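Local coordinates for D-mannonate dehydratase (Streptococcus suis, PDB 3BDK), which probably catalyses the dehydration of D-mannonate to 2-dehydro-3-deoxy-D-gluconate, using ferrous iron or manganese as cofactor, at residues 21-26 and 325-330; 41-46 and 353-358. One frame throughout, in Å; residues are numbered along the deposited sequence.

Interaction 1: 21-26 and 325-330; sequences MKMSFR and GSLRPD. With MN (manganese (II) ion), chain D; DNO (D-mannose), chain C.
Residues 21-26 and 325-330 meet where the xylose isomerase-like TIM barrel closes, and their far ends enter the active site. Two backbone bonds tie them: Lys22 N to Gly325 O (3.2 Å) and Ser24 N to Leu327 O (3.0 Å). Ser24 OG turns back to Lys22 O, a bond of 2.6 Å within its own segment. Leu327 takes both methionines: its CB meets Met21 CG, and its CD2 lies 3.8 Å from Met23 SD. Phe25 CD2 rests 3.9 Å from Pro329 CG. Arg26 CD lies over one face of the Arg328 guanidinium, 3.7 Å from Arg328 NH2, and the two guanidinium planes stand nearly perpendicular (87°). Asp330 and Glu84 hold Arg328: Arg328 NH2 bridges to Asp330 OD1 at 2.7 Å, and Arg328 NH1 to Glu84, which has a long, weak ion pair with Arg26. Asp330 OD2 binds manganese at 2.5 Å, with His219, His286 and the sugar O2. Arg26 NH1 comes close to the sugar O3 and gives O5 a weak hydrogen bond. Beyond the site, Met23 bonds by backbone to Gly47, so 21-26 joins strands 47-50 and 327-328. Strand 282-286 lies beside Leu327, and helix 348-368 packs outside.

Interaction 2: 41-46 and 353-358; sequences AIPGMQ and GATYFN
The side-chain amide of Asn358 is the flat group that meets the loop, and its OD1 lies 3.4 Å from Pro43 O. As modelled, both atoms are acceptors, and the pair is not a hydrogen bond. Asn358 CG is anti to its carbonyl carbon (chi1 -61°), which carries the amide out to the turn. The Phe357 ring belongs to the same helix but faces elsewhere. Tyr356 CD2 sits over one of its faces, and Thr287 and Met311 also touch Phe357.

The rest of the contact is apolar. Residues 42-45 form a type II turn, closed by Met45 N to Ile42 O at 3.3 Å. Gly44 holds the positive phi (63°) of its third position. Pro43, at the second position, sets its ring across Thr355, with CD 3.9 Å from the CG2 methyl. Thr355 turns that methyl to the proline, while OG1 bonds to Thr355 and Leu352 of the second subunit. Ile42 CG2 lies 4.3 Å from both Ala354 CB and Thr355 CG2. Met45 reaches in from the end of the turn. The Met45 chain bends at CB-CG and again at CG-SD, and Met45 CE arrives 3.9 Å from Ala354 CB. The small alanine thus receives two side chains.

Arg333 of the second subunit packs on Pro43 and bonds to Ala41 O, while Tyr356 bonds to Glu362 of that subunit. The contact is part of the interface with the second subunit. Within its own chain, the turn links helix 36-40 to strand 47-50 and packs on helix 348-368, the last helix of the barrel.

In the fold
Both contacts are buried, with centres about 9 Å apart, but they lie at different depths. Interaction 1 is nearer the middle of the chain, about 10 Å from its centre, and reaches the metal and sugar. Interaction 2 is about 18 Å out and adjoins the second subunit. Interaction 1 combines backbone bonds, apolar contacts and charged groups; interaction 2 is smaller and mainly apolar. The two are directly joined. Met23 O probably accepts a hydrogen bond from Gln46 N, Met45 packs on Phe25, and Met23 CE touches Asn358. Strand 327-328 is followed by helix 348-368, so residues 21-26 and 41-46 pack against successive elements of the barrel's end.

Interaction 1: 21-26 and 325-330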
loop_
_atom_site.group_PDB
_atom_site.type_symbol
_atom_site.label_atom_id
_atom_site.label_comp_id
_atom_site.label_asym_id
_atom_site.label_seq_id
_atom_site.Cartn_x
_atom_site.Cartn_y
_atom_site.Cartn_z
ATOM N N MET A 21 10.548 10.843 8.937
ATOM C CA MET A 21 10.817 10.200 7.654
ATOM C C MET A 21 9.824 10.701 6.611
ATOM O O MET A 21 8.613 10.675 6.824
ATOM C CB MET A 21 10.666 8.683 7.795
ATOM C CG MET A 21 10.641 7.910 6.468
ATOM S SD MET A 21 9.372 6.607 6.347
ATOM C CE MET A 21 9.739 5.596 7.784
ATOM N N LYS A 22 10.339 11.120 5.464
ATOM C CA LYS A 22 9.504 11.697 4.443
ATOM C C LYS A 22 9.389 10.784 3.224
ATOM O O LYS A 22 10.287 10.709 2.395
ATOM C CB LYS A 22 10.011 13.100 4.087
ATOM C CG LYS A 22 10.026 14.052 5.309
ATOM C CD LYS A 22 10.818 15.347 5.063
ATOM C CE LYS A 22 10.154 16.224 3.996
ATOM N NZ LYS A 22 10.774 17.571 3.869
ATOM N N MET A 23 8.258 10.099 3.117
ATOM C CA MET A 23 8.023 9.196 2.001
ATOM C C MET A 23 8.308 9.918 0.702
ATOM O O MET A 23 7.894 11.051 0.532
ATOM C CB MET A 23 6.585 8.674 2.025
ATOM C CG MET A 23 6.467 7.164 1.794
ATOM S SD MET A 23 7.204 6.135 3.093
ATOM C CE MET A 23 6.634 7.004 4.553
ATOM N N SER A 24 9.030 9.258 -0.200
ATOM C CA SER A 24 9.503 9.879 -1.436
ATOM C C SER A 24 9.347 8.926 -2.594
ATOM O O SER A 24 8.851 7.840 -2.401
ATOM C CB SER A 24 10.947 10.306 -1.274
ATOM O OG SER A 24 11.054 11.075 -0.098
ATOM N N PHE A 25 9.779 9.315 -3.786
ATOM C CA PHE A 25 9.399 8.586 -4.988
ATOM C C PHE A 25 10.182 9.116 -6.185
ATOM O O PHE A 25 10.226 10.323 -6.423
ATOM C CB PHE A 25 7.896 8.797 -5.223
ATOM C CG PHE A 25 7.196 7.656 -5.885
ATOM C CD1 PHE A 25 6.882 7.712 -7.230
ATOM C CD2 PHE A 25 6.790 6.541 -5.155
ATOM C CE1 PHE A 25 6.202 6.664 -7.848
ATOM C CE2 PHE A 25 6.106 5.487 -5.771
ATOM C CZ PHE A 25 5.819 5.550 -7.104
ATOM N N ARG A 26 10.788 8.228 -6.957
ATOM C CA ARG A 26 11.641 8.679 -8.044
ATOM C C ARG A 26 10.824 9.146 -9.230
ATOM O O ARG A 26 9.871 8.478 -9.622
ATOM C CB ARG A 26 12.617 7.585 -8.474
ATOM C CG ARG A 26 13.747 8.081 -9.345
ATOM C CD ARG A 26 14.818 7.041 -9.445
ATOM N NE ARG A 26 15.846 7.359 -10.431
ATOM C CZ ARG A 26 16.988 6.688 -10.537
ATOM N NH1 ARG A 26 17.221 5.674 -9.717
ATOM N NH2 ARG A 26 17.893 7.028 -11.454
ATOM N N GLY A 325 15.254 11.612 7.308
ATOM C CA GLY A 325 15.659 11.630 5.907
ATOM C C GLY A 325 14.493 11.019 5.165
ATOM O O GLY A 325 13.485 10.646 5.778
ATOM N N SER A 326 14.611 10.888 3.858
ATOM C CA SER A 326 13.520 10.323 3.094
ATOM C C SER A 326 13.692 8.840 2.716
ATOM O O SER A 326 14.751 8.415 2.226
ATOM C CB SER A 326 13.303 11.154 1.845
ATOM O OG SER A 326 14.196 10.746 0.833
ATOM N N LEU A 327 12.643 8.058 2.949
ATOM C CA LEU A 327 12.612 6.667 2.511
ATOM C C LEU A 327 11.850 6.519 1.199
ATOM O O LEU A 327 10.881 7.237 0.947
ATOM C CB LEU A 327 11.982 5.781 3.588
ATOM C CG LEU A 327 11.712 4.327 3.197
ATOM C CD1 LEU A 327 11.771 3.422 4.417
ATOM C CD2 LEU A 327 10.369 4.201 2.494
ATOM N N ARG A 328 12.292 5.583 0.365
ATOM C CA ARG A 328 11.755 5.440 -0.982
ATOM C C ARG A 328 11.529 3.974 -1.334
ATOM O O ARG A 328 12.472 3.183 -1.376
ATOM C CB ARG A 328 12.692 6.089 -2.004
ATOM C CG ARG A 328 12.374 5.736 -3.448
ATOM C CD ARG A 328 13.566 5.997 -4.354
ATOM N NE ARG A 328 13.591 5.093 -5.500
ATOM C CZ ARG A 328 14.647 4.912 -6.287
ATOM N NH1 ARG A 328 15.771 5.576 -6.053
ATOM N NH2 ARG A 328 14.580 4.069 -7.307
ATOM N N PRO A 329 10.274 3.618 -1.586
ATOM C CA PRO A 329 9.953 2.379 -2.303
ATOM C C PRO A 329 10.713 2.274 -3.620
ATOM O O PRO A 329 10.402 2.994 -4.570
ATOM C CB PRO A 329 8.453 2.514 -2.569
ATOM C CG PRO A 329 8.218 3.981 -2.627
ATOM C CD PRO A 329 9.167 4.588 -1.633
ATOM N N ASP A 330 11.700 1.386 -3.671
ATOM C CA ASP A 330 12.381 1.068 -4.921
ATOM C C ASP A 330 11.500 0.214 -5.827
ATOM O O ASP A 330 10.275 0.221 -5.703
ATOM C CB ASP A 330 13.702 0.349 -4.642
ATOM C CG ASP A 330 14.867 0.959 -5.397
ATOM O OD1 ASP A 330 14.639 1.532 -6.483
ATOM O OD2 ASP A 330 16.011 0.864 -4.904
HETATM MN MN MN D . 17.959 1.562 -6.225
HETATM C C1 DNO C . 19.009 0.018 -10.054
HETATM C C2 DNO C . 18.071 1.216 -9.835
HETATM C C3 DNO C . 18.013 2.231 -11.020
HETATM C C4 DNO C . 19.306 2.911 -11.578
HETATM C C5 DNO C . 20.428 3.355 -10.591
HETATM C C6 DNO C . 21.190 4.549 -11.180
HETATM O O1 DNO C . 18.983 -0.945 -9.286
HETATM O O2 DNO C . 18.373 1.867 -8.588
HETATM O O3 DNO C . 17.118 3.280 -10.664
HETATM O O4 DNO C . 19.847 2.109 -12.636
HETATM O O5 DNO C . 19.939 3.736 -9.294
HETATM O O6 DNO C . 22.376 4.081 -11.828
#

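Interaction 2: 41-46 and 353-358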
loop_
_atom_site.group_PDB
_atom_site.type_symbol
_atom_site.label_atom_id
_atom_site.label_comp_id
_atom_site.label_asym_id
_atom_site.label_seq_id
_atom_site.Cartn_x
_atom_site.Cartn_y
_atom_site.Cartn_z
ATOM N N ALA A 41 -0.735 12.131 -5.840
ATOM C CA ALA A 41 -1.970 11.423 -5.497
ATOM C C ALA A 41 -1.838 10.299 -4.458
ATOM O O ALA A 41 -2.820 9.938 -3.825
ATOM C CB ALA A 41 -2.634 10.900 -6.759
ATOM N N ILE A 42 -0.635 9.741 -4.300
ATOM C CA ILE A 42 -0.359 8.685 -3.315
ATOM C C ILE A 42 -0.452 9.282 -1.927
ATOM O O ILE A 42 0.166 10.311 -1.668
ATOM C CB ILE A 42 1.071 8.104 -3.498
ATOM C CG1 ILE A 42 1.195 7.376 -4.835
ATOM C CG2 ILE A 42 1.454 7.190 -2.337
ATOM C CD1 ILE A 42 2.625 7.293 -5.357
ATOM N N PRO A 43 -1.221 8.648 -1.026
ATOM C CA PRO A 43 -1.356 9.162 0.334
ATOM C C PRO A 43 0.013 9.333 0.955
ATOM O O PRO A 43 0.923 8.568 0.638
ATOM C CB PRO A 43 -2.092 8.041 1.066
ATOM C CG PRO A 43 -2.808 7.305 0.028
ATOM C CD PRO A 43 -1.999 7.412 -1.226
ATOM N N GLY A 44 0.149 10.348 1.807
ATOM C CA GLY A 44 1.368 10.591 2.589
ATOM C C GLY A 44 2.656 10.901 1.831
ATOM O O GLY A 44 3.691 11.182 2.443
ATOM N N MET A 45 2.589 10.845 0.509
ATOM C CA MET A 45 3.758 11.030 -0.336
ATOM C C MET A 45 4.170 12.482 -0.326
ATOM O O MET A 45 3.355 13.360 -0.637
ATOM C CB MET A 45 3.443 10.602 -1.766
ATOM C CG MET A 45 4.628 10.677 -2.714
ATOM S SD MET A 45 6.031 9.706 -2.155
ATOM C CE MET A 45 5.459 8.033 -2.464
ATOM N N GLN A 46 5.432 12.727 0.023
ATOM C CA GLN A 46 5.962 14.091 0.165
ATOM C C GLN A 46 7.095 14.386 -0.818
ATOM O O GLN A 46 6.983 15.278 -1.672
ATOM C CB GLN A 46 6.473 14.335 1.587
ATOM C CG GLN A 46 5.526 13.957 2.708
ATOM C CD GLN A 46 5.879 14.656 4.000
ATOM O OE1 GLN A 46 6.187 15.846 3.998
ATOM N NE2 GLN A 46 5.830 13.935 5.107
ATOM N N GLY A 353 3.688 -0.349 -2.501
ATOM C CA GLY A 353 4.779 -0.345 -1.534
ATOM C C GLY A 353 4.717 0.844 -0.586
ATOM O O GLY A 353 4.715 0.677 0.642
ATOM N N ALA A 354 4.648 2.047 -1.143
ATOM C CA ALA A 354 4.657 3.246 -0.311
ATOM C C ALA A 354 3.585 3.205 0.785
ATOM O O ALA A 354 3.893 3.365 1.979
ATOM C CB ALA A 354 4.521 4.471 -1.168
ATOM N N THR A 355 2.330 2.955 0.407
ATOM C CA THR A 355 1.238 2.930 1.402
ATOM C C THR A 355 1.416 1.803 2.420
ATOM O O THR A 355 1.012 1.935 3.599
ATOM C CB THR A 355 -0.157 2.847 0.751
ATOM O OG1 THR A 355 -0.270 1.653 -0.042
ATOM C CG2 THR A 355 -0.398 4.045 -0.146
ATOM N N TYR A 356 2.036 0.708 1.989
ATOM C CA TYR A 356 2.420 -0.356 2.924
ATOM C C TYR A 356 3.462 0.148 3.942
ATOM O O TYR A 356 3.431 -0.237 5.138
ATOM C CB TYR A 356 2.948 -1.570 2.155
ATOM C CG TYR A 356 3.670 -2.616 2.978
ATOM C CD1 TYR A 356 3.026 -3.316 3.972
ATOM C CD2 TYR A 356 4.995 -2.930 2.709
ATOM C CE1 TYR A 356 3.698 -4.285 4.713
ATOM C CE2 TYR A 356 5.681 -3.907 3.420
ATOM C CZ TYR A 356 5.033 -4.586 4.419
ATOM O OH TYR A 356 5.714 -5.552 5.127
ATOM N N PHE A 357 4.376 1.002 3.478
ATOM C CA PHE A 357 5.358 1.611 4.391
ATOM C C PHE A 357 4.741 2.676 5.305
ATOM O O PHE A 357 5.075 2.738 6.482
ATOM C CB PHE A 357 6.618 2.094 3.646
ATOM C CG PHE A 357 7.489 0.970 3.183
ATOM C CD1 PHE A 357 8.291 0.281 4.085
ATOM C CD2 PHE A 357 7.461 0.553 1.863
ATOM C CE1 PHE A 357 9.060 -0.798 3.677
ATOM C CE2 PHE A 357 8.228 -0.521 1.439
ATOM C CZ PHE A 357 9.025 -1.200 2.346
ATOM N N ASN A 358 3.798 3.468 4.794
ATOM C CA ASN A 358 2.935 4.286 5.680
ATOM C C ASN A 358 2.388 3.472 6.840
ATOM O O ASN A 358 2.427 3.904 7.992
ATOM C CB ASN A 358 1.740 4.865 4.931
ATOM C CG ASN A 358 2.130 5.801 3.782
ATOM O OD1 ASN A 358 1.327 6.012 2.868
ATOM N ND2 ASN A 358 3.333 6.381 3.831
#